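Local coordinates for conserved hypothetical exported protein (Bacteroides fragilis, PDB 4JJA), which is of unknown function but may act as an exo-beta-N-acetylmuramidase on peptidoglycan, at residues G113-Y117 with L327-T331; V150-I154 with W351-V355; P231-F236 with G301-L307. The contacts are given in a common frame with arbitrary orientation. Residues are numbered along the deposited sequence.

Contact 1. Residues G113-Y117 with L327-T331; sequences GLRFY and LLVGT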
loop_
_atom_site.group_PDB
_atom_site.type_symbol
_atom_site.label_atom_id
_atom_site.label_comp_id
_atom_site.label_asym_id
_atom_site.label_seq_id
_atom_site.Cartn_x
_atom_site.Cartn_y
_atom_site.Cartn_z
ATOM N N GLY A 113 0.734 -2.718 -2.469
ATOM C CA GLY A 113 -0.303 -3.724 -2.752
ATOM C C GLY A 113 -1.105 -4.316 -1.634
ATOM O O GLY A 113 -1.561 -5.436 -1.722
ATOM N N LEU A 114 -1.279 -3.549 -0.550
ATOM C CA LEU A 114 -2.015 -4.004 0.600
ATOM C C LEU A 114 -3.196 -3.103 0.877
ATOM O O LEU A 114 -3.128 -1.881 0.795
ATOM C CB LEU A 114 -1.126 -4.007 1.853
ATOM C CG LEU A 114 -0.313 -5.265 2.072
ATOM C CD1 LEU A 114 -1.224 -6.479 2.293
ATOM C CD2 LEU A 114 0.736 -5.441 0.969
ATOM N N ARG A 115 -4.283 -3.730 1.291
ATOM C CA ARG A 115 -5.496 -2.965 1.651
ATOM C C ARG A 115 -5.286 -1.967 2.787
ATOM O O ARG A 115 -5.940 -0.955 2.843
ATOM C CB ARG A 115 -6.608 -3.941 1.979
ATOM C CG ARG A 115 -7.970 -3.335 2.140
ATOM C CD ARG A 115 -9.015 -4.373 2.438
ATOM N NE ARG A 115 -8.823 -4.990 3.719
ATOM C CZ ARG A 115 -9.114 -6.261 4.012
ATOM N NH1 ARG A 115 -9.584 -7.096 3.090
ATOM N NH2 ARG A 115 -8.874 -6.714 5.261
ATOM N N PHE A 116 -4.360 -2.253 3.687
ATOM C CA PHE A 116 -4.078 -1.418 4.828
ATOM C C PHE A 116 -2.892 -0.496 4.626
ATOM O O PHE A 116 -2.492 0.207 5.566
ATOM C CB PHE A 116 -4.006 -2.217 6.139
ATOM C CG PHE A 116 -3.270 -3.520 6.068
ATOM C CD1 PHE A 116 -1.903 -3.558 5.810
ATOM C CD2 PHE A 116 -3.935 -4.716 6.297
ATOM C CE1 PHE A 116 -1.201 -4.772 5.772
ATOM C CE2 PHE A 116 -3.241 -5.920 6.260
ATOM C CZ PHE A 116 -1.886 -5.948 5.979
ATOM N N TYR A 117 -2.383 -0.400 3.377
ATOM C CA TYR A 117 -1.396 0.614 2.975
ATOM C C TYR A 117 -2.189 1.604 2.142
ATOM O O TYR A 117 -2.683 1.243 1.079
ATOM C CB TYR A 117 -0.287 -0.037 2.201
ATOM C CG TYR A 117 0.926 0.866 2.015
ATOM C CD1 TYR A 117 1.942 0.848 2.937
ATOM C CD2 TYR A 117 1.096 1.647 0.883
ATOM C CE1 TYR A 117 3.062 1.602 2.808
ATOM C CE2 TYR A 117 2.217 2.438 0.713
ATOM C CZ TYR A 117 3.208 2.410 1.692
ATOM O OH TYR A 117 4.324 3.193 1.485
ATOM N N LEU A 327 -10.412 -4.477 11.788
ATOM C CA LEU A 327 -10.255 -3.478 10.763
ATOM C C LEU A 327 -9.116 -3.788 9.786
ATOM O O LEU A 327 -9.172 -3.411 8.619
ATOM C CB LEU A 327 -10.104 -2.078 11.361
ATOM C CG LEU A 327 -11.228 -1.665 12.346
ATOM C CD1 LEU A 327 -11.015 -0.226 12.850
ATOM C CD2 LEU A 327 -12.624 -1.802 11.746
ATOM N N LEU A 328 -8.099 -4.488 10.284
ATOM C CA LEU A 328 -6.969 -4.945 9.471
ATOM C C LEU A 328 -7.306 -6.207 8.683
ATOM O O LEU A 328 -7.103 -6.255 7.487
ATOM C CB LEU A 328 -5.719 -5.144 10.329
ATOM C CG LEU A 328 -5.125 -3.870 10.942
ATOM C CD1 LEU A 328 -4.100 -4.230 12.040
ATOM C CD2 LEU A 328 -4.462 -2.991 9.902
ATOM N N VAL A 329 -7.856 -7.217 9.372
ATOM C CA VAL A 329 -8.099 -8.498 8.695
ATOM C C VAL A 329 -9.347 -8.497 7.851
ATOM O O VAL A 329 -9.394 -9.153 6.808
ATOM C CB VAL A 329 -8.149 -9.701 9.644
ATOM C CG1 VAL A 329 -6.766 -9.964 10.103
ATOM C CG2 VAL A 329 -9.055 -9.498 10.834
ATOM N N GLY A 330 -10.364 -7.742 8.281
ATOM C CA GLY A 330 -11.560 -7.501 7.476
ATOM C C GLY A 330 -12.759 -8.386 7.695
ATOM O O GLY A 330 -13.749 -8.239 7.027
ATOM N N THR A 331 -12.648 -9.293 8.656
ATOM C CA THR A 331 -13.725 -10.232 8.994
ATOM C C THR A 331 -13.544 -10.650 10.439
ATOM O O THR A 331 -12.453 -10.543 11.007
ATOM C CB THR A 331 -13.669 -11.481 8.091
ATOM O OG1 THR A 331 -14.814 -12.239 8.368
ATOM C CG2 THR A 331 -12.436 -12.345 8.321
HETATM O O HOH W 1 -8.002 -3.438 5.933
#
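Leu328, Arg115 and Phe116 make most of this buried contact. Arg115 and Phe116 are the middle residues of a type I beta turn from Leu114 to Tyr117, closed by Tyr117 N to Leu114 O at 3.1 Å. The turn lies in the loop between strand 104-107 and helix 119-132. It faces the C-terminal end of helix 325-329.

Arg115 carries the polar half. Its CA-to-CB bond points toward the helix end. Arg115 NH2 donates to Leu328 O at 2.9 Å and to Val329 O, also at 2.9 Å. Both carbonyls lie near the guanidinium plane. Arg115 NE donates to water 1 at 2.8 Å, and the water donates to Leu327 O at 2.9 Å. Arg115 NH1 turns to the loop between strand 136-140 and helix 176-185, where it bonds Ile168 O and Pro153 O.

Phe116 and Leu328 supply the apolar half. Phe116 CB lies 3.9 Å from Leu328 CD2. The edge of the Phe116 ring meets the backbone of the same leucine, with CD2 3.7 Å from Leu328 O. A glycerol, probably from the crystallisation liquor, lies near the Leu328 side chain.

Gly330 leaves the helix with positive phi. An ideal CB there would clash with Arg115 NH2, so glycine suits both the backbone angles and the arginine.

The carbonyls of the last helical turn have no further turn of helix to bond. Here one arginine serves two of them directly and a third through water. Distant in sequence, it thus joins the N-terminal family region to the C-terminal one.

Contact 2. Residues V150-I154 with W351-V355; sequences VDGPI and WKRDV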
loop_
_atom_site.group_PDB
_atom_site.type_symbol
_atom_site.label_atom_id
_atom_site.label_comp_id
_atom_site.label_asym_id
_atom_site.label_seq_id
_atom_site.Cartn_x
_atom_site.Cartn_y
_atom_site.Cartn_z
ATOM N N VAL A 150 -3.389 -12.716 -5.109
ATOM C CA VAL A 150 -4.560 -12.148 -4.442
ATOM C C VAL A 150 -4.765 -13.011 -3.190
ATOM O O VAL A 150 -4.698 -14.248 -3.272
ATOM C CB VAL A 150 -5.793 -12.164 -5.346
ATOM C CG1 VAL A 150 -7.025 -11.582 -4.629
ATOM C CG2 VAL A 150 -5.489 -11.419 -6.661
ATOM N N ASP A 151 -4.999 -12.385 -2.030
ATOM C CA ASP A 151 -5.134 -13.189 -0.815
ATOM C C ASP A 151 -5.863 -12.421 0.263
ATOM O O ASP A 151 -5.854 -11.198 0.335
ATOM C CB ASP A 151 -3.731 -13.604 -0.314
ATOM C CG ASP A 151 -3.683 -14.953 0.354
ATOM O OD1 ASP A 151 -4.711 -15.619 0.465
ATOM O OD2 ASP A 151 -2.535 -15.308 0.762
ATOM N N GLY A 152 -6.445 -13.207 1.159
ATOM C CA GLY A 152 -7.114 -12.693 2.332
ATOM C C GLY A 152 -8.612 -12.472 2.111
ATOM O O GLY A 152 -9.094 -12.465 0.989
ATOM N N PRO A 153 -9.361 -12.329 3.216
ATOM C CA PRO A 153 -10.770 -12.045 3.112
ATOM C C PRO A 153 -11.045 -10.733 2.391
ATOM O O PRO A 153 -10.279 -9.774 2.553
ATOM C CB PRO A 153 -11.225 -11.932 4.580
ATOM C CG PRO A 153 -10.149 -12.350 5.401
ATOM C CD PRO A 153 -8.887 -12.282 4.598
ATOM N N ILE A 154 -12.154 -10.661 1.674
ATOM C CA ILE A 154 -12.667 -9.376 1.210
ATOM C C ILE A 154 -13.133 -8.595 2.431
ATOM O O ILE A 154 -13.798 -9.137 3.302
ATOM C CB ILE A 154 -13.792 -9.563 0.161
ATOM C CG1 ILE A 154 -13.242 -10.237 -1.148
ATOM C CG2 ILE A 154 -14.475 -8.243 -0.166
ATOM C CD1 ILE A 154 -14.298 -10.724 -2.149
ATOM N N TRP A 351 -11.122 -18.255 3.270
ATOM C CA TRP A 351 -11.199 -17.123 2.370
ATOM C C TRP A 351 -10.904 -17.463 0.917
ATOM O O TRP A 351 -10.882 -16.579 0.074
ATOM C CB TRP A 351 -10.414 -15.925 2.862
ATOM C CG TRP A 351 -8.934 -16.045 2.905
ATOM C CD1 TRP A 351 -8.048 -16.207 1.856
ATOM C CD2 TRP A 351 -8.105 -15.927 4.084
ATOM N NE1 TRP A 351 -6.758 -16.183 2.321
ATOM C CE2 TRP A 351 -6.762 -15.972 3.670
ATOM C CE3 TRP A 351 -8.390 -15.725 5.435
ATOM C CZ2 TRP A 351 -5.698 -15.844 4.560
ATOM C CZ3 TRP A 351 -7.318 -15.583 6.326
ATOM C CH2 TRP A 351 -6.007 -15.650 5.880
ATOM N N LYS A 352 -10.634 -18.739 0.600
ATOM C CA LYS A 352 -10.282 -19.095 -0.779
ATOM C C LYS A 352 -11.329 -18.687 -1.783
ATOM O O LYS A 352 -11.016 -18.142 -2.838
ATOM C CB LYS A 352 -10.011 -20.601 -0.857
ATOM C CG LYS A 352 -9.647 -21.122 -2.232
ATOM C CD LYS A 352 -8.429 -20.508 -2.752
ATOM C CE LYS A 352 -7.813 -21.377 -3.891
ATOM N NZ LYS A 352 -6.321 -21.389 -3.815
ATOM N N ARG A 353 -12.586 -18.935 -1.436
ATOM C CA ARG A 353 -13.685 -18.574 -2.310
ATOM C C ARG A 353 -13.760 -17.077 -2.553
ATOM O O ARG A 353 -13.943 -16.655 -3.697
ATOM C CB ARG A 353 -15.010 -19.071 -1.744
ATOM C CG ARG A 353 -15.098 -20.597 -1.818
ATOM C CD ARG A 353 -15.409 -21.078 -3.200
ATOM N NE ARG A 353 -16.745 -20.662 -3.528
ATOM C CZ ARG A 353 -17.705 -21.445 -3.948
ATOM N NH1 ARG A 353 -17.452 -22.716 -4.229
ATOM N NH2 ARG A 353 -18.883 -20.895 -4.164
ATOM N N ASP A 354 -13.601 -16.296 -1.492
ATOM C CA ASP A 354 -13.592 -14.799 -1.609
ATOM C C ASP A 354 -12.522 -14.421 -2.662
ATOM O O ASP A 354 -12.736 -13.559 -3.513
ATOM C CB ASP A 354 -13.195 -14.068 -0.288
ATOM C CG ASP A 354 -14.346 -13.668 0.632
ATOM O OD1 ASP A 354 -15.543 -13.933 0.300
ATOM O OD2 ASP A 354 -13.979 -13.054 1.737
ATOM N N VAL A 355 -11.343 -15.019 -2.536
ATOM C CA VAL A 355 -10.262 -14.687 -3.450
ATOM C C VAL A 355 -10.626 -15.084 -4.896
ATOM O O VAL A 355 -10.389 -14.308 -5.831
ATOM C CB VAL A 355 -8.956 -15.380 -3.022
ATOM C CG1 VAL A 355 -7.889 -15.357 -4.106
ATOM C CG2 VAL A 355 -8.393 -14.729 -1.720
HETATM O O HOH W 2 -15.521 -11.328 3.393
#
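Trp351 leads into helix 352-362 and lies over the extended backbone of Asp151 to Pro153. Its indole makes two kinds of contact. At the ring edge, Trp351 NE1 donates to Asp151 OD1 at 2.8 Å. Over one face lie Gly152 and Pro153, both in CH-pi contact. Gly152 CA is 3.5 Å from the centroid of the five-membered ring of Trp351, almost on the ring normal. Pro153 CD is 4.0 Å from the centroid of its six-membered ring. The backbone angles of Gly152 call for glycine, since a CB would collide with the carbonyl O of Asp151. Asp151 OD2 is held elsewhere, by a salt bridge to Lys348 and a hydrogen bond from Ile302 N.

Lys352 and Arg353 follow on the exposed side of the helix.

Asp354 points back toward the loop. Its OD2 accepts from Ile154 N at 3.0 Å. Water 2 adds a second link, donating to Asp354 OD2 and to Ile154 O, each at 2.8 Å. Asp354 OD1 forms a salt bridge with Arg357, one turn further along.

Val355 closes the segment, and its N bonds Trp351 O at 3.1 Å in the first helical turn. Val355 CG1 meets Val150 CG1 at 3.9 Å. Val355 CG2 sits 3.7 Å from Asp151 CA and 3.6 Å from Gly152 O.

This is a loop packed across the first turn of a helix, with the tryptophan face in CH-pi contact with Gly152 and Pro153. It joins the loop after strand 136-140, the fifth in order across the six-stranded parallel sheet of the Rossmann-like N-terminal region, to the C-terminal helix.

Contact 3. Residues P231-F236 with G301-L307; sequences PSICLF and GINLDYL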
loop_
_atom_site.group_PDB
_atom_site.type_symbol
_atom_site.label_atom_id
_atom_site.label_comp_id
_atom_site.label_asym_id
_atom_site.label_seq_id
_atom_site.Cartn_x
_atom_site.Cartn_y
_atom_site.Cartn_z
ATOM N N PRO A 231 2.339 -8.416 4.188
ATOM C CA PRO A 231 0.963 -8.888 4.320
ATOM C C PRO A 231 0.687 -9.764 5.524
ATOM O O PRO A 231 -0.413 -9.734 6.076
ATOM C CB PRO A 231 0.738 -9.691 3.017
ATOM C CG PRO A 231 1.729 -9.124 2.075
ATOM C CD PRO A 231 2.934 -8.727 2.865
ATOM N N SER A 232 1.680 -10.560 5.898
ATOM C CA SER A 232 1.569 -11.485 7.037
ATOM C C SER A 232 1.912 -10.776 8.350
ATOM O O SER A 232 1.191 -10.865 9.331
ATOM C CB SER A 232 2.503 -12.693 6.842
ATOM O OG SER A 232 2.170 -13.422 5.677
ATOM N N ILE A 233 2.973 -10.029 8.353
ATOM C CA ILE A 233 3.518 -9.462 9.587
ATOM C C ILE A 233 2.798 -8.202 10.050
ATOM O O ILE A 233 2.691 -7.981 11.236
ATOM C CB ILE A 233 5.062 -9.252 9.437
ATOM C CG1 ILE A 233 5.722 -10.606 9.264
ATOM C CG2 ILE A 233 5.694 -8.498 10.625
ATOM C CD1 ILE A 233 5.665 -11.531 10.468
ATOM N N CYS A 234 2.234 -7.417 9.148
ATOM C CA CYS A 234 1.514 -6.215 9.544
ATOM C C CYS A 234 0.264 -6.558 10.350
ATOM O O CYS A 234 -0.212 -5.726 11.087
ATOM C CB CYS A 234 1.136 -5.342 8.319
ATOM S SG CYS A 234 0.731 -3.639 8.744
ATOM N N LEU A 235 -0.226 -7.799 10.269
ATOM C CA LEU A 235 -1.327 -8.199 11.153
ATOM C C LEU A 235 -1.002 -8.030 12.618
ATOM O O LEU A 235 -1.914 -7.871 13.453
ATOM C CB LEU A 235 -1.772 -9.615 10.807
ATOM C CG LEU A 235 -2.226 -9.805 9.344
ATOM C CD1 LEU A 235 -2.624 -11.280 9.138
ATOM C CD2 LEU A 235 -3.357 -8.875 8.957
ATOM N N PHE A 236 0.277 -8.080 12.964
ATOM C CA PHE A 236 0.675 -7.841 14.339
ATOM C C PHE A 236 0.380 -6.443 14.845
ATOM O O PHE A 236 0.365 -6.220 16.048
ATOM C CB PHE A 236 2.146 -8.178 14.596
ATOM C CG PHE A 236 2.468 -9.648 14.651
ATOM C CD1 PHE A 236 1.900 -10.453 15.611
ATOM C CD2 PHE A 236 3.385 -10.226 13.788
ATOM C CE1 PHE A 236 2.262 -11.771 15.742
ATOM C CE2 PHE A 236 3.744 -11.576 13.890
ATOM C CZ PHE A 236 3.152 -12.343 14.870
ATOM N N GLY A 301 2.247 -16.836 0.682
ATOM C CA GLY A 301 1.275 -15.723 0.700
ATOM C C GLY A 301 0.998 -15.286 2.115
ATOM O O GLY A 301 1.892 -15.261 2.952
ATOM N N ILE A 302 -0.236 -14.887 2.410
ATOM C CA ILE A 302 -0.563 -14.531 3.797
ATOM C C ILE A 302 -0.410 -15.786 4.647
ATOM O O ILE A 302 -1.052 -16.792 4.391
ATOM C CB ILE A 302 -1.953 -13.953 3.916
ATOM C CG1 ILE A 302 -2.064 -12.627 3.154
ATOM C CG2 ILE A 302 -2.372 -13.777 5.401
ATOM C CD1 ILE A 302 -3.492 -12.079 3.051
ATOM N N ASN A 303 0.450 -15.705 5.628
ATOM C CA ASN A 303 0.838 -16.818 6.461
ATOM C C ASN A 303 0.461 -16.496 7.899
ATOM O O ASN A 303 1.149 -15.673 8.536
ATOM C CB ASN A 303 2.327 -17.052 6.326
ATOM C CG ASN A 303 2.779 -18.271 7.075
ATOM O OD1 ASN A 303 1.993 -18.893 7.785
ATOM N ND2 ASN A 303 4.077 -18.619 6.938
ATOM N N LEU A 304 -0.601 -17.138 8.403
ATOM C CA LEU A 304 -1.068 -16.951 9.772
ATOM C C LEU A 304 -0.260 -17.684 10.813
ATOM O O LEU A 304 -0.541 -17.557 11.997
ATOM C CB LEU A 304 -2.550 -17.297 9.898
ATOM C CG LEU A 304 -3.525 -16.526 9.056
ATOM C CD1 LEU A 304 -4.921 -17.107 9.182
ATOM C CD2 LEU A 304 -3.496 -15.010 9.409
ATOM N N ASP A 305 0.759 -18.433 10.401
ATOM C CA ASP A 305 1.578 -19.163 11.366
ATOM C C ASP A 305 2.118 -18.263 12.458
ATOM O O ASP A 305 2.244 -18.683 13.622
ATOM C CB ASP A 305 2.779 -19.878 10.688
ATOM C CG ASP A 305 2.436 -21.147 9.928
ATOM O OD1 ASP A 305 1.337 -21.665 10.060
ATOM O OD2 ASP A 305 3.342 -21.645 9.202
ATOM N N TYR A 306 2.560 -17.056 12.067
ATOM C CA TYR A 306 3.250 -16.214 13.000
ATOM C C TYR A 306 2.286 -15.690 14.066
ATOM O O TYR A 306 2.575 -15.712 15.275
ATOM C CB TYR A 306 3.926 -15.049 12.246
ATOM C CG TYR A 306 4.705 -15.498 11.023
ATOM C CD1 TYR A 306 5.649 -16.497 11.115
ATOM C CD2 TYR A 306 4.516 -14.904 9.792
ATOM C CE1 TYR A 306 6.361 -16.937 9.977
ATOM C CE2 TYR A 306 5.231 -15.326 8.656
ATOM C CZ TYR A 306 6.145 -16.355 8.762
ATOM O OH TYR A 306 6.876 -16.717 7.641
ATOM N N LEU A 307 1.142 -15.194 13.626
ATOM C CA LEU A 307 0.137 -14.711 14.509
ATOM C C LEU A 307 -0.339 -15.799 15.514
ATOM O O LEU A 307 -0.486 -15.556 16.704
ATOM C CB LEU A 307 -0.977 -14.188 13.602
ATOM C CG LEU A 307 -2.123 -13.489 14.284
ATOM C CD1 LEU A 307 -1.713 -12.151 14.876
ATOM C CD2 LEU A 307 -3.245 -13.272 13.319
#
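Two irregular pieces of chain fit together here. Residues 231-236 form the kinked end of helix 224-233 and run on into a 3-10 segment. Residues 301-307 leave one helix at Gly301, run extended and enter helix 305-314.

Ser232 is a small bump at one end of the contact. It presses into the extended chain at Gly301 to Asn303, where the backbones come closest, 4.9 Å between Ser232 CA and Ile302 CA. Ser232 OG accepts from Asn303 N at 2.9 Å. The Asn303 side chain turns to its own helix instead. Its OD1 accepts from Asp305 N at 2.9 Å, a capping bond at the start of helix 305-314.

Larger side chains continue the contact along the segment. Pro231 CB lies 4.1 Å from Ile302 CG1. Tyr306 presents its ring edge to Ser232 CB, while Ile233 CD1 reaches Tyr306 CD2 at 3.6 Å. Leu235 CD1 meets Leu304 CD2 at 3.8 Å.

At the 306-307 end, Phe236 fills the hollow beside the first helical turn. Its CE2 lies 3.8 Å from Tyr306 CB, its CD1 4.1 Å from Leu307 CD1, and the ring edge at CZ approaches Tyr306 O at 3.4 Å. Tyr254 stacks on the same ring.

Together these contacts form a largely hydrophobic interface with one serine hydrogen bond, beside an Asn-capped helix start. They join two helices within the NamZ C-terminal family region.

Overall arrangement
The three contacts touch one another to form one buried region, with centres 12 to 14 Å apart. Contacts 1 and 2 join the N-terminal and C-terminal family regions; contact 3 lies within the C-terminal one. Contacts 1 and 2 meet where Arg115 NH1 reaches Pro153 O at 2.8 Å, a probable hydrogen bond. Contacts 2 and 3 meet likewise at Asp151 OD2 and Ile302 N, 2.9 Å apart. Contacts 1 and 3 join through packing, with Phe116 CE1 3.5 Å from Cys234 CB. Along the chain contacts 1 and 2 cross, and contact 3 is nested inside both. A glycerol about 4 Å from the Leu328 side chain may mark a pocket of unknown role.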